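Local coordinates for protein CG8862 (Drosophila melanogaster, PDB 3ISM) that probably cleaves DNA and RNA as a mitochondrial, magnesium-dependent endonuclease G of the DNA/RNA non-specific endonuclease family, here caught in complex with its inhibitor, at residues B[111-114]-B[115-119]; B[13-16]-B[17-20]; B[214-217]-B[218-221]. All coordinates share one frame; numbering follows the deposited sequence. Where two conformers were deposited one is given.

Contact 1: residues B[111-114]-B[115-119]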
ATOM      1  N   HIS B 111     -25.205  23.541   0.248  1.00 32.37           N
ATOM      2  CA  HIS B 111     -24.779  24.658  -0.590  1.00 32.62           C
ATOM      3  C   HIS B 111     -24.059  24.148  -1.830  1.00 32.52           C
ATOM      4  O   HIS B 111     -23.444  23.079  -1.796  1.00 32.55           O
ATOM      5  CB  HIS B 111     -23.854  25.595   0.194  1.00 32.67           C
ATOM      6  CG  HIS B 111     -23.702  26.949  -0.430  1.00 33.82           C
ATOM      7  ND1 HIS B 111     -22.710  27.243  -1.344  1.00 33.89           N
ATOM      8  CD2 HIS B 111     -24.423  28.088  -0.277  1.00 33.98           C
ATOM      9  CE1 HIS B 111     -22.823  28.505  -1.722  1.00 33.79           C
ATOM     10  NE2 HIS B 111     -23.856  29.039  -1.093  1.00 34.40           N
ATOM     11  N   GLN B 112     -24.143  24.917  -2.914  1.00 32.50           N
ATOM     12  CA  GLN B 112     -23.467  24.613  -4.175  1.00 32.71           C
ATOM     13  C   GLN B 112     -22.003  24.215  -3.989  1.00 32.64           C
ATOM     14  O   GLN B 112     -21.572  23.180  -4.496  1.00 32.65           O
ATOM     15  CB  GLN B 112     -23.561  25.812  -5.133  1.00 33.00           C
ATOM     16  CG  GLN B 112     -22.960  25.558  -6.509  1.00 32.93           C
ATOM     17  CD  GLN B 112     -23.679  24.452  -7.244  1.00 33.15           C
ATOM     18  OE1 GLN B 112     -24.900  24.433  -7.298  1.00 34.53           O
ATOM     19  NE2 GLN B 112     -22.928  23.519  -7.802  1.00 33.59           N
ATOM     20  N   LYS B 113     -21.257  25.026  -3.243  1.00 32.78           N
ATOM     21  CA  LYS B 113     -19.821  24.800  -3.029  1.00 32.97           C
ATOM     22  C   LYS B 113     -19.497  23.499  -2.278  1.00 32.58           C
ATOM     23  O   LYS B 113     -18.463  22.867  -2.529  1.00 32.20           O
ATOM     24  CB  LYS B 113     -19.185  26.020  -2.347  1.00 33.71           C
ATOM     25  CG  LYS B 113     -17.725  25.835  -1.985  1.00 36.80           C
ATOM     26  CD  LYS B 113     -16.866  27.040  -2.322  1.00 41.20           C
ATOM     27  CE  LYS B 113     -15.395  26.594  -2.455  1.00 44.50           C
ATOM     28  NZ  LYS B 113     -14.462  27.758  -2.657  1.00 47.39           N
ATOM     29  N   HIS B 114     -20.392  23.094  -1.379  1.00 32.14           N
ATOM     30  CA  HIS B 114     -20.246  21.833  -0.644  1.00 31.94           C
ATOM     31  C   HIS B 114     -20.210  20.664  -1.619  1.00 31.43           C
ATOM     32  O   HIS B 114     -19.417  19.737  -1.463  1.00 30.59           O
ATOM     33  CB  HIS B 114     -21.411  21.643   0.338  1.00 32.03           C
ATOM     34  CG  HIS B 114     -21.359  22.546   1.532  1.00 32.82           C
ATOM     35  ND1 HIS B 114     -22.222  22.416   2.596  1.00 33.70           N
ATOM     36  CD2 HIS B 114     -20.545  23.584   1.835  1.00 32.86           C
ATOM     37  CE1 HIS B 114     -21.954  23.343   3.496  1.00 32.32           C
ATOM     38  NE2 HIS B 114     -20.935  24.058   3.062  1.00 32.84           N
ATOM     39  N   CYS B 115     -21.094  20.737  -2.614  1.00 31.51           N
ATOM     40  CA  CYS B 115     -21.224  19.758  -3.682  1.00 31.23           C
ATOM     41  C   CYS B 115     -20.050  19.869  -4.662  1.00 31.05           C
ATOM     42  O   CYS B 115     -19.442  18.854  -5.024  1.00 30.61           O
ATOM     43  CB  CYS B 115     -22.558  19.980  -4.413  1.00 31.64           C
ATOM     44  SG  CYS B 115     -22.965  18.717  -5.643  1.00 32.15           S
ATOM     45  N   ASP B 116     -19.739  21.105  -5.073  1.00 30.90           N
ATOM     46  CA  ASP B 116     -18.593  21.397  -5.953  0.50 30.87           C
ATOM     47  C   ASP B 116     -17.319  20.731  -5.460  1.00 30.75           C
ATOM     48  O   ASP B 116     -16.562  20.141  -6.238  1.00 30.78           O
ATOM     49  CB  ASP B 116     -18.338  22.908  -6.045  0.50 30.81           C
ATOM     50  CG  ASP B 116     -19.296  23.615  -6.985  0.50 31.39           C
ATOM     51  OD1 ASP B 116     -19.844  22.953  -7.885  0.50 31.33           O
ATOM     52  OD2 ASP B 116     -19.489  24.842  -6.832  0.50 31.71           O
ATOM     53  N   GLU B 117     -17.078  20.844  -4.158  1.00 30.42           N
ATOM     54  CA  GLU B 117     -15.868  20.302  -3.554  1.00 30.84           C
ATOM     55  C   GLU B 117     -15.744  18.764  -3.617  1.00 30.29           C
ATOM     56  O   GLU B 117     -14.644  18.227  -3.464  1.00 30.80           O
ATOM     57  CB  GLU B 117     -15.725  20.798  -2.108  1.00 30.71           C
ATOM     58  CG  GLU B 117     -15.374  22.292  -1.947  1.00 31.71           C
ATOM     59  CD  GLU B 117     -15.687  22.804  -0.536  1.00 32.98           C
ATOM     60  OE1 GLU B 117     -15.940  21.967   0.359  1.00 36.26           O
ATOM     61  OE2 GLU B 117     -15.705  24.036  -0.316  1.00 35.97           O
ATOM     62  N   THR B 118     -16.846  18.046  -3.833  1.00 29.60           N
ATOM     63  CA  THR B 118     -16.749  16.588  -4.004  1.00 28.91           C
ATOM     64  C   THR B 118     -16.213  16.219  -5.390  1.00 28.70           C
ATOM     65  O   THR B 118     -15.866  15.066  -5.640  1.00 29.24           O
ATOM     66  CB  THR B 118     -18.101  15.865  -3.774  1.00 29.01           C
ATOM     67  OG1 THR B 118     -19.027  16.212  -4.819  1.00 28.79           O
ATOM     68  CG2 THR B 118     -18.698  16.259  -2.423  1.00 28.78           C
ATOM     69  N   PHE B 119     -16.124  17.192  -6.290  1.00 28.32           N
ATOM     70  CA  PHE B 119     -15.620  16.911  -7.639  1.00 27.92           C
ATOM     71  C   PHE B 119     -14.101  17.072  -7.846  1.00 27.70           C
ATOM     72  O   PHE B 119     -13.602  16.900  -8.964  1.00 27.01           O
ATOM     73  CB  PHE B 119     -16.427  17.675  -8.691  1.00 27.89           C
ATOM     74  CG  PHE B 119     -17.785  17.073  -8.959  1.00 28.44           C
ATOM     75  CD1 PHE B 119     -18.000  16.292 -10.089  1.00 28.36           C
ATOM     76  CD2 PHE B 119     -18.844  17.276  -8.072  1.00 28.22           C
ATOM     77  CE1 PHE B 119     -19.253  15.729 -10.341  1.00 28.41           C
ATOM     78  CE2 PHE B 119     -20.110  16.718  -8.320  1.00 29.52           C
ATOM     79  CZ  PHE B 119     -20.313  15.944  -9.457  1.00 27.88           C
TER
HETATM   80  O   HOH W   1     -17.656  19.990   0.896  1.00 27.64           O
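Gln112 and Asp116 meet one helical turn apart, NE2 of the glutamine donating to OD1 of the aspartate at 3.1 Å in the conformer given for Asp116, one of two. OD1 lies in the plane of the Gln112 amide, while NE2 meets it from above the carboxylate plane, the two planes standing 49° apart. A bend at chi2 (62°) folds the Gln112 chain over so that its amide arrives there, and OE1 takes the backbone N of Asp69. Cut back to an alanine here, the chain would probably leave Asp69 N without its acceptor and Asp116, in this conformer, without its side-chain donor. Beside this pair, the Lys113 chain passes at a slant across the Glu117 carboxylate, CG at 3.2 Å from OE2, while NZ stays 4.6 Å from that oxygen, where a weak attraction is likely, but beyond a salt bridge. OE2 is instead hydrogen-bonded to Ser37, and a water bridges OE1 to His114 O. In the backbone, Asp116 N donates to Gln112 O at 2.8 Å and Glu117 N to Lys113 O at 2.9 Å. At the start, His111 ND1 accepts from Lys113 N (3.3 Å), while its CB sits over one face of the His114 ring, whose NE2 donates to Ser11 O. At the far end Cys115 O takes two donors, Thr118 N and Thr118 OG1, the hydroxyl at 2.7 Å. Phe119 meets His101, the predicted proton acceptor, edge to face. This is a short helix with a histidine N-cap beside the predicted catalytic histidine, consistent with a His-Me finger nuclease.

Contact 2: residues B[13-16]-B[17-20]; sequences TATP and SRIG
Thr15 O is the acceptor on which this helix start turns, taking N-H groups from Ile19 and Arg18. Ile19 N reaches it at 2.9 Å with an almost straight N-H...O angle of 174°, lying nearly along the C=O axis, and Arg18 N adds a weak, strongly bent bond to the same oxygen at 3.0 Å. The next carbonyl is matched in turn: Pro16 O accepts from Gly20 N at 3.1 Å. Pro16 itself has no N-H to offer, which costs nothing in the first turn, where no earlier helical carbonyl waits for one. Thr15 holds the N-cap place without using its hydroxyl as a cap. In the conformer given, one of two, OG1 rests against the Arg18 CB methylene instead, 3.2 Å away. Ile19 CG1 and CD1 also lie against the Thr15 carbonyl oxygen, CG1 at 3.2 Å from O. The Arg18 chain, with CG anti to the backbone N (chi1 -177°) and a bend at chi2, carries the guanidinium to Asp38, which forms a salt bridge with NE, and to His56, which bonds to NH1; NH1 is also bonded to Gln21 of the same helix. Ahead of the helix, Thr13 OG1 donates to Ala14 O at 3.1 Å from above the carbonyl plane. Ala14 and Ile19 both touch Ser35, seating the turn on strand 33-35. The arrangement is a surface alpha-helix begun by a proline in its first turn, at the edge of the large mixed sheet.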
ATOM      1  N   THR B  13     -16.575  27.513   4.040  1.00 46.23           N
ATOM      2  CA  THR B  13     -15.192  27.037   4.032  1.00 45.86           C
ATOM      3  C   THR B  13     -15.066  25.949   5.099  1.00 45.68           C
ATOM      4  O   THR B  13     -16.032  25.678   5.824  1.00 45.61           O
ATOM      5  CB  THR B  13     -14.153  28.169   4.347  1.00 46.01           C
ATOM      6  OG1 THR B  13     -14.152  28.467   5.751  1.00 45.86           O
ATOM      7  CG2 THR B  13     -14.422  29.449   3.541  1.00 45.48           C
ATOM      8  N   ALA B  14     -13.893  25.325   5.188  1.00 45.26           N
ATOM      9  CA  ALA B  14     -13.587  24.440   6.312  1.00 45.10           C
ATOM     10  C   ALA B  14     -13.667  25.246   7.617  1.00 44.83           C
ATOM     11  O   ALA B  14     -13.036  26.308   7.748  1.00 45.00           O
ATOM     12  CB  ALA B  14     -12.206  23.812   6.148  1.00 45.00           C
ATOM     13  N   THR B  15     -14.468  24.748   8.557  1.00 44.23           N
ATOM     14  CA  THR B  15     -14.637  25.408   9.850  0.50 43.92           C
ATOM     15  C   THR B  15     -14.216  24.494  11.001  1.00 43.73           C
ATOM     16  O   THR B  15     -14.498  23.289  10.988  1.00 43.79           O
ATOM     17  CB  THR B  15     -16.075  25.947  10.061  0.50 43.95           C
ATOM     18  OG1 THR B  15     -17.027  25.037   9.499  0.50 43.83           O
ATOM     19  CG2 THR B  15     -16.239  27.311   9.394  0.50 43.84           C
ATOM     20  N   PRO B  16     -13.490  25.061  12.000  1.00 43.19           N
ATOM     21  CA  PRO B  16     -13.025  24.219  13.115  1.00 42.37           C
ATOM     22  C   PRO B  16     -14.163  23.448  13.797  1.00 41.26           C
ATOM     23  O   PRO B  16     -14.011  22.252  14.078  1.00 41.10           O
ATOM     24  CB  PRO B  16     -12.401  25.228  14.089  1.00 42.70           C
ATOM     25  CG  PRO B  16     -12.028  26.414  13.241  1.00 43.17           C
ATOM     26  CD  PRO B  16     -13.064  26.471  12.155  1.00 43.28           C
ATOM     27  N   SER B  17     -15.283  24.134  14.034  1.00 40.21           N
ATOM     28  CA  SER B  17     -16.456  23.527  14.664  0.50 39.55           C
ATOM     29  C   SER B  17     -17.021  22.366  13.839  1.00 39.11           C
ATOM     30  O   SER B  17     -17.444  21.356  14.397  1.00 39.04           O
ATOM     31  CB  SER B  17     -17.546  24.575  14.936  0.50 39.50           C
ATOM     32  OG  SER B  17     -18.169  25.021  13.741  0.50 39.00           O
ATOM     33  N   ARG B  18     -17.016  22.515  12.511  1.00 38.00           N
ATOM     34  CA  ARG B  18     -17.560  21.495  11.605  1.00 36.55           C
ATOM     35  C   ARG B  18     -16.651  20.273  11.458  1.00 36.10           C
ATOM     36  O   ARG B  18     -17.133  19.138  11.458  1.00 35.79           O
ATOM     37  CB  ARG B  18     -17.889  22.092  10.232  1.00 36.25           C
ATOM     38  CG  ARG B  18     -18.520  21.116   9.240  1.00 34.52           C
ATOM     39  CD  ARG B  18     -20.028  20.974   9.431  1.00 31.46           C
ATOM     40  NE  ARG B  18     -20.540  19.833   8.680  1.00 28.28           N
ATOM     41  CZ  ARG B  18     -21.099  18.751   9.223  1.00 27.39           C
ATOM     42  NH1 ARG B  18     -21.261  18.661  10.544  1.00 23.95           N
ATOM     43  NH2 ARG B  18     -21.517  17.763   8.434  1.00 25.59           N
ATOM     44  N   ILE B  19     -15.344  20.497  11.337  1.00 35.52           N
ATOM     45  CA  ILE B  19     -14.399  19.383  11.321  1.00 35.09           C
ATOM     46  C   ILE B  19     -14.565  18.535  12.590  1.00 34.37           C
ATOM     47  O   ILE B  19     -14.667  17.311  12.512  1.00 34.36           O
ATOM     48  CB  ILE B  19     -12.932  19.844  11.181  1.00 35.45           C
ATOM     49  CG1 ILE B  19     -12.769  20.785   9.994  1.00 36.69           C
ATOM     50  CG2 ILE B  19     -11.997  18.648  10.998  1.00 35.63           C
ATOM     51  CD1 ILE B  19     -11.505  21.661  10.082  1.00 40.70           C
ATOM     52  N   GLY B  20     -14.611  19.199  13.744  1.00 33.21           N
ATOM     53  CA  GLY B  20     -14.841  18.534  15.020  1.00 32.19           C
ATOM     54  C   GLY B  20     -16.196  17.855  15.124  1.00 31.48           C
ATOM     55  O   GLY B  20     -16.332  16.847  15.815  1.00 31.82           O
TER

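Contact 3: residues B[214-217]-B[218-221]; sequences VISN and DTPI
Ser216 and Thr219 close a type I beta turn, with Asn217 and Asp218 at its two corners. Thr219 N donates to Ser216 O across 3.3 Å, well aligned at the hydrogen (160°) but approaching from above the carbonyl plane, 64° out of it, and the closing bond is rather long. A water spans the same closure, donating to Ser216 O at 3.0 Å and to Thr219 O at 2.7 Å. The side chains add a second tie over the turn. OG of Ser216, held anti to its own backbone N, donates to Asp218 OD1; the separation of 2.5 Å is very short, so its exact length deserves caution. The Asp218 carboxylate curls back toward the serine because CG sits between the backbone N and the carbonyl carbon (chi1 59°). Thr219 OG1 lies 3.4 Å from Ser216 O in a weak hydrogen bond, giving that carbonyl three donors, counting the water. On the buried side the contact turns apolar: Ile215 CG2 meets Thr219 CB at 3.9 Å, the two side chains crossing at about a right angle, and both residues also touch Phe224. Ile215 packs on Ala136 and shares backbone hydrogen bonding with Gly131, while Ile221 reaches helix 136-146, which carries the magnesium ligand Glu141. The whole is a largely solvent-facing type I beta turn in the connection from strand 203-211 to helix 228-235.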
ATOM      1  N   VAL B 214     -18.193  -5.441 -11.827  1.00 28.64           N
ATOM      2  CA  VAL B 214     -19.611  -5.520 -12.181  1.00 27.99           C
ATOM      3  C   VAL B 214     -20.369  -6.416 -11.185  1.00 28.83           C
ATOM      4  O   VAL B 214     -20.066  -7.601 -11.019  1.00 28.72           O
ATOM      5  CB  VAL B 214     -19.829  -5.986 -13.633  1.00 28.08           C
ATOM      6  CG1 VAL B 214     -21.309  -6.329 -13.896  1.00 26.06           C
ATOM      7  CG2 VAL B 214     -19.350  -4.922 -14.612  1.00 27.42           C
ATOM      8  N   ILE B 215     -21.327  -5.811 -10.491  1.00 29.46           N
ATOM      9  CA  ILE B 215     -22.215  -6.525  -9.588  1.00 29.52           C
ATOM     10  C   ILE B 215     -23.609  -6.539 -10.198  1.00 30.42           C
ATOM     11  O   ILE B 215     -24.065  -5.525 -10.730  1.00 30.13           O
ATOM     12  CB  ILE B 215     -22.273  -5.846  -8.195  1.00 29.31           C
ATOM     13  CG1 ILE B 215     -20.905  -5.914  -7.516  1.00 27.80           C
ATOM     14  CG2 ILE B 215     -23.319  -6.530  -7.301  1.00 28.54           C
ATOM     15  CD1 ILE B 215     -20.820  -5.062  -6.300  1.00 24.70           C
ATOM     16  N   SER B 216     -24.274  -7.691 -10.119  1.00 31.16           N
ATOM     17  CA  SER B 216     -25.658  -7.815 -10.557  1.00 32.61           C
ATOM     18  C   SER B 216     -26.591  -6.775  -9.908  1.00 33.41           C
ATOM     19  O   SER B 216     -26.470  -6.475  -8.716  1.00 33.60           O
ATOM     20  CB  SER B 216     -26.163  -9.225 -10.260  1.00 32.34           C
ATOM     21  OG  SER B 216     -27.375  -9.460 -10.943  1.00 33.58           O
ATOM     22  N   ASN B 217     -27.516  -6.231 -10.699  1.00 34.31           N
ATOM     23  CA  ASN B 217     -28.488  -5.237 -10.215  1.00 35.33           C
ATOM     24  C   ASN B 217     -29.528  -5.808  -9.235  1.00 35.66           C
ATOM     25  O   ASN B 217     -30.205  -5.057  -8.530  1.00 35.95           O
ATOM     26  CB  ASN B 217     -29.237  -4.580 -11.392  1.00 35.21           C
ATOM     27  CG  ASN B 217     -28.380  -3.596 -12.180  1.00 36.35           C
ATOM     28  OD1 ASN B 217     -27.300  -3.177 -11.741  1.00 35.31           O
ATOM     29  ND2 ASN B 217     -28.867  -3.217 -13.362  1.00 36.72           N
ATOM     30  N   ASP B 218     -29.677  -7.126  -9.200  1.00 35.72           N
ATOM     31  CA  ASP B 218     -30.625  -7.723  -8.262  1.00 35.91           C
ATOM     32  C   ASP B 218     -29.996  -8.111  -6.927  1.00 35.54           C
ATOM     33  O   ASP B 218     -30.696  -8.588  -6.038  1.00 35.61           O
ATOM     34  CB  ASP B 218     -31.395  -8.892  -8.894  1.00 36.51           C
ATOM     35  CG  ASP B 218     -30.490 -10.004  -9.393  1.00 38.05           C
ATOM     36  OD1 ASP B 218     -29.258  -9.847  -9.354  1.00 40.20           O
ATOM     37  OD2 ASP B 218     -31.020 -11.056  -9.828  1.00 41.30           O
ATOM     38  N   THR B 219     -28.685  -7.895  -6.792  1.00 34.54           N
ATOM     39  CA  THR B 219     -27.967  -8.233  -5.571  1.00 34.23           C
ATOM     40  C   THR B 219     -28.244  -7.212  -4.459  1.00 33.93           C
ATOM     41  O   THR B 219     -27.908  -6.033  -4.602  1.00 34.08           O
ATOM     42  CB  THR B 219     -26.446  -8.323  -5.812  1.00 34.45           C
ATOM     43  OG1 THR B 219     -26.160  -9.306  -6.815  1.00 34.04           O
ATOM     44  CG2 THR B 219     -25.739  -8.723  -4.544  1.00 35.06           C
ATOM     45  N   PRO B 220     -28.855  -7.662  -3.343  1.00 33.31           N
ATOM     46  CA  PRO B 220     -29.133  -6.717  -2.273  1.00 33.13           C
ATOM     47  C   PRO B 220     -27.833  -6.340  -1.564  1.00 32.78           C
ATOM     48  O   PRO B 220     -26.920  -7.169  -1.467  1.00 32.54           O
ATOM     49  CB  PRO B 220     -30.061  -7.493  -1.324  1.00 33.13           C
ATOM     50  CG  PRO B 220     -30.319  -8.813  -1.973  1.00 33.39           C
ATOM     51  CD  PRO B 220     -29.265  -9.033  -2.996  1.00 33.27           C
ATOM     52  N   ILE B 221     -27.746  -5.103  -1.081  1.00 32.49           N
ATOM     53  CA  ILE B 221     -26.516  -4.623  -0.447  1.00 32.72           C
ATOM     54  C   ILE B 221     -26.224  -5.358   0.859  1.00 32.46           C
ATOM     55  O   ILE B 221     -25.082  -5.401   1.301  1.00 32.65           O
ATOM     56  CB  ILE B 221     -26.540  -3.102  -0.190  1.00 33.17           C
ATOM     57  CG1 ILE B 221     -27.671  -2.760   0.786  1.00 33.60           C
ATOM     58  CG2 ILE B 221     -26.636  -2.336  -1.520  1.00 32.83           C
ATOM     59  CD1 ILE B 221     -27.675  -1.332   1.247  1.00 35.72           C
TER
HETATM   60  O   HOH W   2     -26.930  -4.430  -6.539  1.00 42.19           O

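From the N terminus, contact 2 comes first, turning the entering chain into helix 16-22 next to strand 33-35 of the large sheet. Contact 1 follows well after it, forming helix 112-116 in the connection from strand 98-101 to strand 124-127, close to the predicted active site. Contact 3 comes last, reversing the chain between strand 203-211 and helix 228-235. All three are local and run in series, none nested in or crossing another. Contacts 1 and 2 are neighbours, with nearest atoms about 5 Å apart and no touch. Contact 3 lies across the chain's centre from contact 2, their centres about 36 Å apart.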